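Long-range contacts in beta-methylmalyl-CoA dehydratase (PDB 4E3E), which catalyses the reversible dehydration of (2R,3S)-beta-methylmalyl-CoA to mesaconyl-CoA, a step of the glyoxylate assimilation cycle: residues A[169-173]-A[299-303]; A[174-178]-A[269-273]; A[243-248]-A[282-286]; A[277-283]-A[336-342]. One frame throughout, in Å; residues are numbered along the deposited sequence.

Contact 1: residues A[169-173]-A[299-303]; sequences VPVTD and MAIPG
V171 buries the largest area in this small surface contact, followed by P302 and M299, a selenomethionine. Residues 171-173 take helical backbone angles, and D173 N bonds back to P170 O at 2.7 Å, closing a tight turn from which the V171 CA-to-CB bond points toward 299-303. Facing it, M299 is in extended strand conformation, and by P302 the chain is a loop. V171 CA lies 6.5 Å from I301 CA, T172 CA 6.6 Å from P302 CA. No hydrogen bond crosses; the join is van der Waals. The compact, branched V171 (chi1 p) puts CG2 4.2 Å from M299 CB, 3.5 Å from A300 O and 3.7 Å from I301 CD1, while its CG1 is 4.2 Å from P302 CD. The rigid P302 ring also meets T172, CG to T172 CG2 3.8 Å. The long loop between strand 138-149 and helix 187-190 packs against the end of strand 288-300, which pairs through M299 with A309 of strand 307-318, while I301 touches L174 and V176.

Contact 2: residues A[174-178]-A[269-273]; sequences LTVPY and LSIAA
Residues 174-178 form an irregular, mostly extended loop, whereas 271-273 lie in a strand; end to end the two segments run 157° apart, nearly antiparallel. They are close at one end, L174 CA to A272 CA 6.2 Å, and splay to 10.3 Å between Y178 CA and L269 CA. No direct backbone hydrogen bond joins them: a water accepts from T175 N (2.9 Å) and donates to A272 O (2.6 Å). A272, with phi/psi of -102/-19, and A273 make a classic beta bulge opposite T345 of strand 338-349, in the antiparallel sheet of this hotdog-clan protein. Both alanines direct CB toward the loop, and their small methyls leave room for L174 (chi1 m, chi2 t), whose CD2 sits 4.1 Å from A272 CB and 3.8 Å from A273 CB. At the wide end Y178, chi1 p, reaches across so that its OH and S270 OG share a hydrogen bond of 2.8 Å, a polar link well suited to a buried phenol; L269 CB packs 3.6 Å from Y178 OH. T175 and S270 lie close to G96 and S65 respectively, both substrate-binding positions by similarity, and S65 OG is hydrogen-bonded to I271 O.

Contact 3: residues A[243-248]-A[282-286]; sequences FGRRIV and PSFAG
One direct hydrogen bond joins these two irregular loops: V248 N donates to S283 O at 3.0 Å and 169°. Two waters extend this link, one between R246 O (2.8 Å) and A285 N (2.9 Å), the other between V248 O (2.7 Å) and S283 N (2.9 Å). The chains come nearest at I247 and F284, whose CA atoms are 5.5 Å apart. The aromatic interactions centre on F284. The guanidinium of R245 stacks on its ring, planes at 17°, as a cation-pi pair with R245 CZ 3.6 Å from the ring centroid; R245 (chi1 p) is steadied by a weak bond from NE to F243 O, 3.1 Å. The edge of F284 meets the face of F243 in an offset edge-to-face pair, centroids 5.3 Å apart and planes at 60°. These interactions tie the loop leading into helix 250-265 to the connection between strands 270-278 and 288-300. Apolar packing fills the rest: P282 CG makes an off-centre CH-pi contact with F243, 4.2 Å from its centroid, I247 CG1 lies 4.0 Å from F284 CE1, and V248 CG2 is 3.8 Å from F284 CA. R246 NH2 instead forms a salt bridge with E214 of the second subunit.

Contact 4: residues A[277-283]-A[336-342]; sequences GRHTNPS and PAVVLDF
R278 and D341 exchange backbone hydrogen bonds, R278 N to D341 O at 3.0 Å and D341 N to R278 O at 2.9 Å, as an antiparallel hydrogen-bonded pair. Beyond the strand, T280 OG1 (chi1 p) and N281 ND2 donate to V338 O, at 2.6 and 2.8 Å, so short polar side chains continue the pairing; T280 N adds a weak bond to V339 O, 3.0 Å. Water joins V339 O (2.7 Å) to H279 ND1 (2.8 Å); H279 NE2 bonds Y90. The salt bridge from R278 NH2 to D341 OD2 is long, 3.7 Å; R313, Y327 and Y334 hold D341 more firmly. V339, most covered of 336-342, packs CB 3.5 Å from S283 OG. G277 pairs with F342 without hydrogen bonds, CA to CA 4.4 Å; lacking a side chain, it leaves space beside the F342 ring. V339 and L340 form a classic beta bulge opposite A316 as 270-278 and 338-349 pair in the hotdog-clan antiparallel sheet, whose L340 and F342 pack on helix 250-265.

Overall arrangement
Contacts 2 and 4 use strand 270-278, at its two ends and about 25 Å apart between centres, but only contact 4 pairs it directly with strand 338-349; contact 2 lays a loop over it through water, methyl groups and a hydroxyl pair. Contact 1, at the surface, is purely van der Waals and touches contact 2, V169 CB lying 3.6 Å from A273 CB, so consecutive segments 169-173 and 174-178 cover parts of strands 288-300 and 270-278, not sheet neighbours. Contact 3, across the chain's centre from contacts 1 and 2, shares P282 and S283 with contact 4: backbone pairing there gives way to aromatic and cation-pi packing between loops. Contacts 2, 3 and 4 are partly buried.

Contact 1: residues A[169-173]-A[299-303]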
# COMPACT_ATOMS: atom_id res chain seq x y z
N VAL A 169 -20.73 3.81 -26.15
CA VAL A 169 -20.92 2.38 -26.33
C VAL A 169 -22.43 2.13 -26.33
O VAL A 169 -23.11 2.48 -25.37
CB VAL A 169 -20.26 1.56 -25.20
CG1 VAL A 169 -20.57 0.07 -25.34
CG2 VAL A 169 -18.74 1.81 -25.17
N PRO A 170 -22.98 1.53 -27.42
CA PRO A 170 -24.43 1.28 -27.46
C PRO A 170 -24.90 0.36 -26.33
O PRO A 170 -24.20 -0.59 -25.96
CB PRO A 170 -24.64 0.57 -28.81
CG PRO A 170 -23.45 0.95 -29.63
CD PRO A 170 -22.31 1.13 -28.67
N VAL A 171 -26.09 0.64 -25.81
CA VAL A 171 -26.67 -0.13 -24.72
C VAL A 171 -26.77 -1.62 -25.10
O VAL A 171 -26.67 -2.50 -24.23
CB VAL A 171 -28.02 0.48 -24.26
CG1 VAL A 171 -29.15 0.18 -25.24
CG2 VAL A 171 -28.39 -0.01 -22.87
N THR A 172 -26.91 -1.90 -26.39
CA THR A 172 -26.98 -3.28 -26.88
C THR A 172 -25.62 -3.98 -26.84
O THR A 172 -25.55 -5.19 -26.97
CB THR A 172 -27.55 -3.34 -28.31
OG1 THR A 172 -26.87 -2.38 -29.12
CG2 THR A 172 -29.05 -3.01 -28.30
N ASP A 173 -24.54 -3.21 -26.64
CA ASP A 173 -23.18 -3.78 -26.51
C ASP A 173 -22.72 -4.00 -25.06
O ASP A 173 -21.64 -4.56 -24.84
CB ASP A 173 -22.14 -2.89 -27.22
CG ASP A 173 -22.23 -2.96 -28.74
OD1 ASP A 173 -22.94 -3.82 -29.29
OD2 ASP A 173 -21.58 -2.13 -29.40
N MSE A 299 -31.45 4.53 -19.78
CA MSE A 299 -31.73 3.60 -20.88
C MSE A 299 -32.08 2.25 -20.30
O MSE A 299 -31.45 1.80 -19.33
CB MSE A 299 -30.50 3.52 -21.82
CG MSE A 299 -29.66 4.81 -21.80
SE MSE A 299 -27.88 4.66 -22.65
CE MSE A 299 -27.72 6.36 -23.64
N ALA A 300 -33.10 1.60 -20.87
CA ALA A 300 -33.42 0.22 -20.55
C ALA A 300 -32.36 -0.71 -21.14
O ALA A 300 -31.76 -0.40 -22.18
CB ALA A 300 -34.79 -0.16 -21.11
N ILE A 301 -32.13 -1.85 -20.48
CA ILE A 301 -31.23 -2.85 -20.99
C ILE A 301 -32.11 -3.86 -21.71
O ILE A 301 -33.04 -4.40 -21.11
CB ILE A 301 -30.41 -3.55 -19.87
CG1 ILE A 301 -29.53 -2.54 -19.10
CG2 ILE A 301 -29.56 -4.68 -20.45
CD1 ILE A 301 -28.28 -2.14 -19.84
N PRO A 302 -31.83 -4.10 -23.01
CA PRO A 302 -32.60 -5.05 -23.80
C PRO A 302 -32.65 -6.40 -23.11
O PRO A 302 -31.61 -6.93 -22.71
CB PRO A 302 -31.81 -5.15 -25.11
CG PRO A 302 -31.06 -3.88 -25.21
CD PRO A 302 -30.76 -3.45 -23.80
N GLY A 303 -33.86 -6.94 -22.97
CA GLY A 303 -34.06 -8.28 -22.41
C GLY A 303 -34.05 -8.36 -20.89
O GLY A 303 -34.24 -9.45 -20.33

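Contact 2: residues A[174-178]-A[269-273]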
# COMPACT_ATOMS: atom_id res chain seq x y z
N LEU A 174 -23.50 -3.54 -24.09
CA LEU A 174 -23.09 -3.61 -22.69
C LEU A 174 -23.17 -5.02 -22.15
O LEU A 174 -24.14 -5.71 -22.37
CB LEU A 174 -23.95 -2.70 -21.82
CG LEU A 174 -23.99 -1.21 -22.15
CD1 LEU A 174 -24.86 -0.47 -21.15
CD2 LEU A 174 -22.60 -0.61 -22.14
N THR A 175 -22.14 -5.44 -21.42
CA THR A 175 -22.17 -6.70 -20.67
C THR A 175 -22.85 -6.45 -19.33
O THR A 175 -22.53 -5.47 -18.64
CB THR A 175 -20.74 -7.26 -20.46
OG1 THR A 175 -20.19 -7.60 -21.73
CG2 THR A 175 -20.75 -8.51 -19.59
N VAL A 176 -23.81 -7.31 -18.98
CA VAL A 176 -24.54 -7.21 -17.71
C VAL A 176 -24.34 -8.54 -16.98
O VAL A 176 -25.19 -9.43 -17.07
CB VAL A 176 -26.05 -6.91 -17.92
CG1 VAL A 176 -26.77 -6.71 -16.59
CG2 VAL A 176 -26.24 -5.68 -18.80
N PRO A 177 -23.21 -8.68 -16.27
CA PRO A 177 -22.69 -9.98 -15.83
C PRO A 177 -23.28 -10.50 -14.54
O PRO A 177 -22.92 -11.59 -14.10
CB PRO A 177 -21.21 -9.70 -15.62
CG PRO A 177 -21.15 -8.24 -15.23
CD PRO A 177 -22.34 -7.56 -15.85
N TYR A 178 -24.15 -9.72 -13.91
CA TYR A 178 -24.79 -10.17 -12.68
C TYR A 178 -26.29 -9.94 -12.75
O TYR A 178 -26.79 -9.34 -13.70
CB TYR A 178 -24.16 -9.49 -11.46
CG TYR A 178 -23.97 -8.00 -11.60
CD1 TYR A 178 -25.02 -7.13 -11.33
CD2 TYR A 178 -22.74 -7.46 -11.99
CE1 TYR A 178 -24.85 -5.75 -11.45
CE2 TYR A 178 -22.56 -6.09 -12.11
CZ TYR A 178 -23.62 -5.23 -11.84
OH TYR A 178 -23.46 -3.86 -11.94
N LEU A 269 -23.61 0.20 -9.39
CA LEU A 269 -22.75 -0.86 -8.87
C LEU A 269 -21.44 -1.05 -9.62
O LEU A 269 -20.42 -1.42 -9.01
CB LEU A 269 -23.50 -2.17 -8.79
CG LEU A 269 -24.50 -2.21 -7.63
CD1 LEU A 269 -25.03 -3.62 -7.54
CD2 LEU A 269 -23.91 -1.73 -6.29
N SER A 270 -21.46 -0.81 -10.93
CA SER A 270 -20.27 -0.99 -11.75
C SER A 270 -20.36 -0.14 -12.99
O SER A 270 -21.46 0.24 -13.42
CB SER A 270 -20.08 -2.45 -12.14
OG SER A 270 -21.10 -2.86 -13.04
N ILE A 271 -19.20 0.17 -13.55
CA ILE A 271 -19.09 0.89 -14.80
C ILE A 271 -19.04 -0.11 -15.94
O ILE A 271 -18.20 -1.02 -15.94
CB ILE A 271 -17.84 1.79 -14.84
CG1 ILE A 271 -17.95 2.89 -13.78
CG2 ILE A 271 -17.64 2.33 -16.26
CD1 ILE A 271 -16.67 3.70 -13.56
N ALA A 272 -19.96 0.05 -16.89
CA ALA A 272 -20.06 -0.90 -18.00
C ALA A 272 -19.45 -0.35 -19.29
O ALA A 272 -19.13 -1.13 -20.20
CB ALA A 272 -21.50 -1.31 -18.21
N ALA A 273 -19.29 0.97 -19.37
CA ALA A 273 -18.68 1.58 -20.54
C ALA A 273 -18.10 2.94 -20.21
O ALA A 273 -18.60 3.64 -19.32
CB ALA A 273 -19.70 1.74 -21.66
O HOH W 1 -20.10 -3.44 -21.03

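Contact 3: residues A[243-248]-A[282-286]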
# COMPACT_ATOMS: atom_id res chain seq x y z
N PHE A 243 5.14 23.71 -15.14
CA PHE A 243 4.35 23.51 -13.93
C PHE A 243 5.25 23.41 -12.72
O PHE A 243 4.85 23.73 -11.60
CB PHE A 243 3.49 22.24 -14.03
CG PHE A 243 2.57 22.19 -15.23
CD1 PHE A 243 1.73 23.25 -15.53
CD2 PHE A 243 2.53 21.05 -16.03
CE1 PHE A 243 0.88 23.19 -16.63
CE2 PHE A 243 1.68 20.97 -17.12
CZ PHE A 243 0.85 22.05 -17.42
N GLY A 244 6.48 22.93 -12.95
CA GLY A 244 7.49 22.85 -11.91
C GLY A 244 7.20 21.78 -10.88
O GLY A 244 7.70 21.88 -9.75
N ARG A 245 6.40 20.77 -11.25
CA ARG A 245 6.04 19.72 -10.34
C ARG A 245 5.52 18.54 -11.14
O ARG A 245 5.12 18.69 -12.30
CB ARG A 245 4.99 20.20 -9.32
CG ARG A 245 3.78 20.87 -9.92
CD ARG A 245 3.42 22.16 -9.19
NE ARG A 245 2.36 22.86 -9.93
CZ ARG A 245 1.15 23.15 -9.44
NH1 ARG A 245 0.84 22.85 -8.19
NH2 ARG A 245 0.26 23.76 -10.22
N ARG A 246 5.57 17.36 -10.54
CA ARG A 246 5.06 16.14 -11.18
C ARG A 246 3.57 16.27 -11.45
O ARG A 246 2.86 16.95 -10.72
CB ARG A 246 5.35 14.94 -10.29
CG ARG A 246 6.83 14.59 -10.19
CD ARG A 246 7.12 13.73 -8.96
NE ARG A 246 7.21 14.55 -7.75
CZ ARG A 246 7.47 14.09 -6.52
NH1 ARG A 246 7.54 14.96 -5.51
NH2 ARG A 246 7.65 12.78 -6.29
N ILE A 247 3.11 15.61 -12.52
CA ILE A 247 1.72 15.67 -12.95
C ILE A 247 1.05 14.37 -12.56
O ILE A 247 1.62 13.28 -12.77
CB ILE A 247 1.60 15.90 -14.48
CG1 ILE A 247 2.29 17.22 -14.85
CG2 ILE A 247 0.14 15.97 -14.89
CD1 ILE A 247 2.54 17.40 -16.33
N VAL A 248 -0.13 14.49 -11.97
CA VAL A 248 -0.89 13.32 -11.55
C VAL A 248 -1.49 12.62 -12.76
O VAL A 248 -2.10 13.26 -13.62
CB VAL A 248 -2.01 13.69 -10.54
CG1 VAL A 248 -2.90 12.47 -10.21
CG2 VAL A 248 -1.41 14.27 -9.27
N PRO A 282 -4.36 19.99 -15.84
CA PRO A 282 -3.50 19.08 -15.08
C PRO A 282 -3.83 19.15 -13.58
O PRO A 282 -4.32 20.17 -13.09
CB PRO A 282 -2.09 19.61 -15.37
CG PRO A 282 -2.29 21.08 -15.59
CD PRO A 282 -3.62 21.19 -16.30
N SER A 283 -3.57 18.07 -12.88
CA SER A 283 -3.79 17.95 -11.44
C SER A 283 -2.45 17.67 -10.80
O SER A 283 -1.59 17.03 -11.42
CB SER A 283 -4.71 16.75 -11.17
OG SER A 283 -6.04 17.02 -11.56
N PHE A 284 -2.28 18.12 -9.55
CA PHE A 284 -0.99 18.07 -8.87
C PHE A 284 -1.19 17.67 -7.43
O PHE A 284 -2.28 17.87 -6.89
CB PHE A 284 -0.35 19.45 -8.91
CG PHE A 284 -0.21 20.01 -10.30
CD1 PHE A 284 0.81 19.58 -11.13
CD2 PHE A 284 -1.11 20.96 -10.78
CE1 PHE A 284 0.95 20.09 -12.42
CE2 PHE A 284 -0.99 21.47 -12.07
CZ PHE A 284 0.05 21.04 -12.89
N ALA A 285 -0.16 17.08 -6.80
CA ALA A 285 -0.18 16.82 -5.36
C ALA A 285 -0.46 18.13 -4.66
O ALA A 285 0.05 19.16 -5.10
CB ALA A 285 1.14 16.24 -4.89
N GLY A 286 -1.29 18.10 -3.62
CA GLY A 286 -1.71 19.34 -2.96
C GLY A 286 -3.04 19.90 -3.45
O GLY A 286 -3.64 20.78 -2.80
O HOH W 2 2.46 16.95 -7.97
O HOH W 3 -3.32 15.60 -14.29

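Contact 4: residues A[277-283]-A[336-342]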
# COMPACT_ATOMS: atom_id res chain seq x y z
N GLY A 277 -13.78 11.00 -22.23
CA GLY A 277 -13.02 11.41 -21.07
C GLY A 277 -12.05 12.46 -21.53
O GLY A 277 -11.30 12.24 -22.49
N ARG A 278 -12.08 13.61 -20.88
CA ARG A 278 -11.15 14.68 -21.15
C ARG A 278 -10.49 15.10 -19.85
O ARG A 278 -11.18 15.40 -18.87
CB ARG A 278 -11.86 15.88 -21.76
CG ARG A 278 -11.78 15.93 -23.28
CD ARG A 278 -12.66 17.04 -23.86
NE ARG A 278 -14.06 16.68 -23.63
CZ ARG A 278 -15.10 17.05 -24.37
NH1 ARG A 278 -14.93 17.81 -25.45
NH2 ARG A 278 -16.32 16.65 -24.03
N HIS A 279 -9.15 15.08 -19.84
CA HIS A 279 -8.37 15.64 -18.73
C HIS A 279 -8.13 17.07 -19.06
O HIS A 279 -7.16 17.40 -19.72
CB HIS A 279 -7.07 14.87 -18.54
CG HIS A 279 -7.29 13.38 -18.42
ND1 HIS A 279 -7.78 12.81 -17.30
CD2 HIS A 279 -7.15 12.36 -19.36
CE1 HIS A 279 -7.92 11.48 -17.50
NE2 HIS A 279 -7.53 11.21 -18.75
N THR A 280 -9.05 17.93 -18.62
CA THR A 280 -9.17 19.30 -19.12
C THR A 280 -8.09 20.24 -18.62
O THR A 280 -7.73 21.19 -19.31
CB THR A 280 -10.56 19.87 -18.77
OG1 THR A 280 -10.79 19.69 -17.37
CG2 THR A 280 -11.67 19.11 -19.52
N ASN A 281 -7.61 20.00 -17.41
CA ASN A 281 -6.48 20.73 -16.83
C ASN A 281 -5.67 19.73 -16.02
O ASN A 281 -6.21 18.71 -15.57
CB ASN A 281 -6.96 21.90 -15.94
CG ASN A 281 -7.52 23.05 -16.76
OD1 ASN A 281 -6.80 23.71 -17.49
ND2 ASN A 281 -8.82 23.28 -16.63
N PRO A 282 -4.36 19.99 -15.84
CA PRO A 282 -3.50 19.08 -15.08
C PRO A 282 -3.83 19.15 -13.58
O PRO A 282 -4.32 20.17 -13.09
CB PRO A 282 -2.09 19.61 -15.37
CG PRO A 282 -2.29 21.08 -15.59
CD PRO A 282 -3.62 21.19 -16.30
N SER A 283 -3.57 18.07 -12.88
CA SER A 283 -3.79 17.95 -11.44
C SER A 283 -2.45 17.67 -10.80
O SER A 283 -1.59 17.03 -11.42
CB SER A 283 -4.71 16.75 -11.17
OG SER A 283 -6.04 17.02 -11.56
N PRO A 336 -11.39 27.09 -15.39
CA PRO A 336 -10.01 26.74 -15.01
C PRO A 336 -9.95 25.70 -13.89
O PRO A 336 -8.94 25.00 -13.77
CB PRO A 336 -9.40 28.08 -14.55
CG PRO A 336 -10.51 29.09 -14.54
CD PRO A 336 -11.61 28.55 -15.41
N ALA A 337 -11.01 25.59 -13.09
CA ALA A 337 -11.05 24.67 -11.95
C ALA A 337 -11.35 23.22 -12.34
O ALA A 337 -11.11 22.30 -11.54
CB ALA A 337 -12.05 25.17 -10.91
N VAL A 338 -11.88 23.01 -13.55
CA VAL A 338 -12.28 21.67 -13.99
C VAL A 338 -11.08 20.86 -14.52
O VAL A 338 -10.35 21.33 -15.42
CB VAL A 338 -13.39 21.72 -15.06
CG1 VAL A 338 -13.70 20.33 -15.59
CG2 VAL A 338 -14.66 22.36 -14.50
N VAL A 339 -10.89 19.65 -13.98
CA VAL A 339 -9.73 18.82 -14.33
C VAL A 339 -10.13 17.55 -15.08
O VAL A 339 -9.30 16.93 -15.75
CB VAL A 339 -8.85 18.45 -13.10
CG1 VAL A 339 -8.19 19.72 -12.51
CG2 VAL A 339 -9.63 17.66 -12.05
N LEU A 340 -11.41 17.19 -14.98
CA LEU A 340 -11.90 15.96 -15.59
C LEU A 340 -13.33 16.15 -16.07
O LEU A 340 -14.16 16.66 -15.32
CB LEU A 340 -11.88 14.82 -14.58
CG LEU A 340 -12.37 13.48 -15.15
CD1 LEU A 340 -11.36 12.96 -16.18
CD2 LEU A 340 -12.64 12.46 -14.04
N ASP A 341 -13.60 15.75 -17.31
CA ASP A 341 -14.96 15.64 -17.82
C ASP A 341 -15.11 14.21 -18.30
O ASP A 341 -14.60 13.85 -19.36
CB ASP A 341 -15.17 16.65 -18.97
CG ASP A 341 -16.58 16.60 -19.55
OD1 ASP A 341 -17.40 15.75 -19.11
OD2 ASP A 341 -16.86 17.40 -20.46
N PHE A 342 -15.81 13.39 -17.53
CA PHE A 342 -15.82 11.93 -17.71
C PHE A 342 -17.25 11.47 -17.99
O PHE A 342 -18.14 11.72 -17.18
CB PHE A 342 -15.25 11.25 -16.45
CG PHE A 342 -15.08 9.75 -16.55
CD1 PHE A 342 -14.30 9.17 -17.54
CD2 PHE A 342 -15.68 8.90 -15.59
CE1 PHE A 342 -14.14 7.78 -17.61
CE2 PHE A 342 -15.52 7.51 -15.66
CZ PHE A 342 -14.76 6.96 -16.67
O HOH W 4 -8.14 14.57 -15.14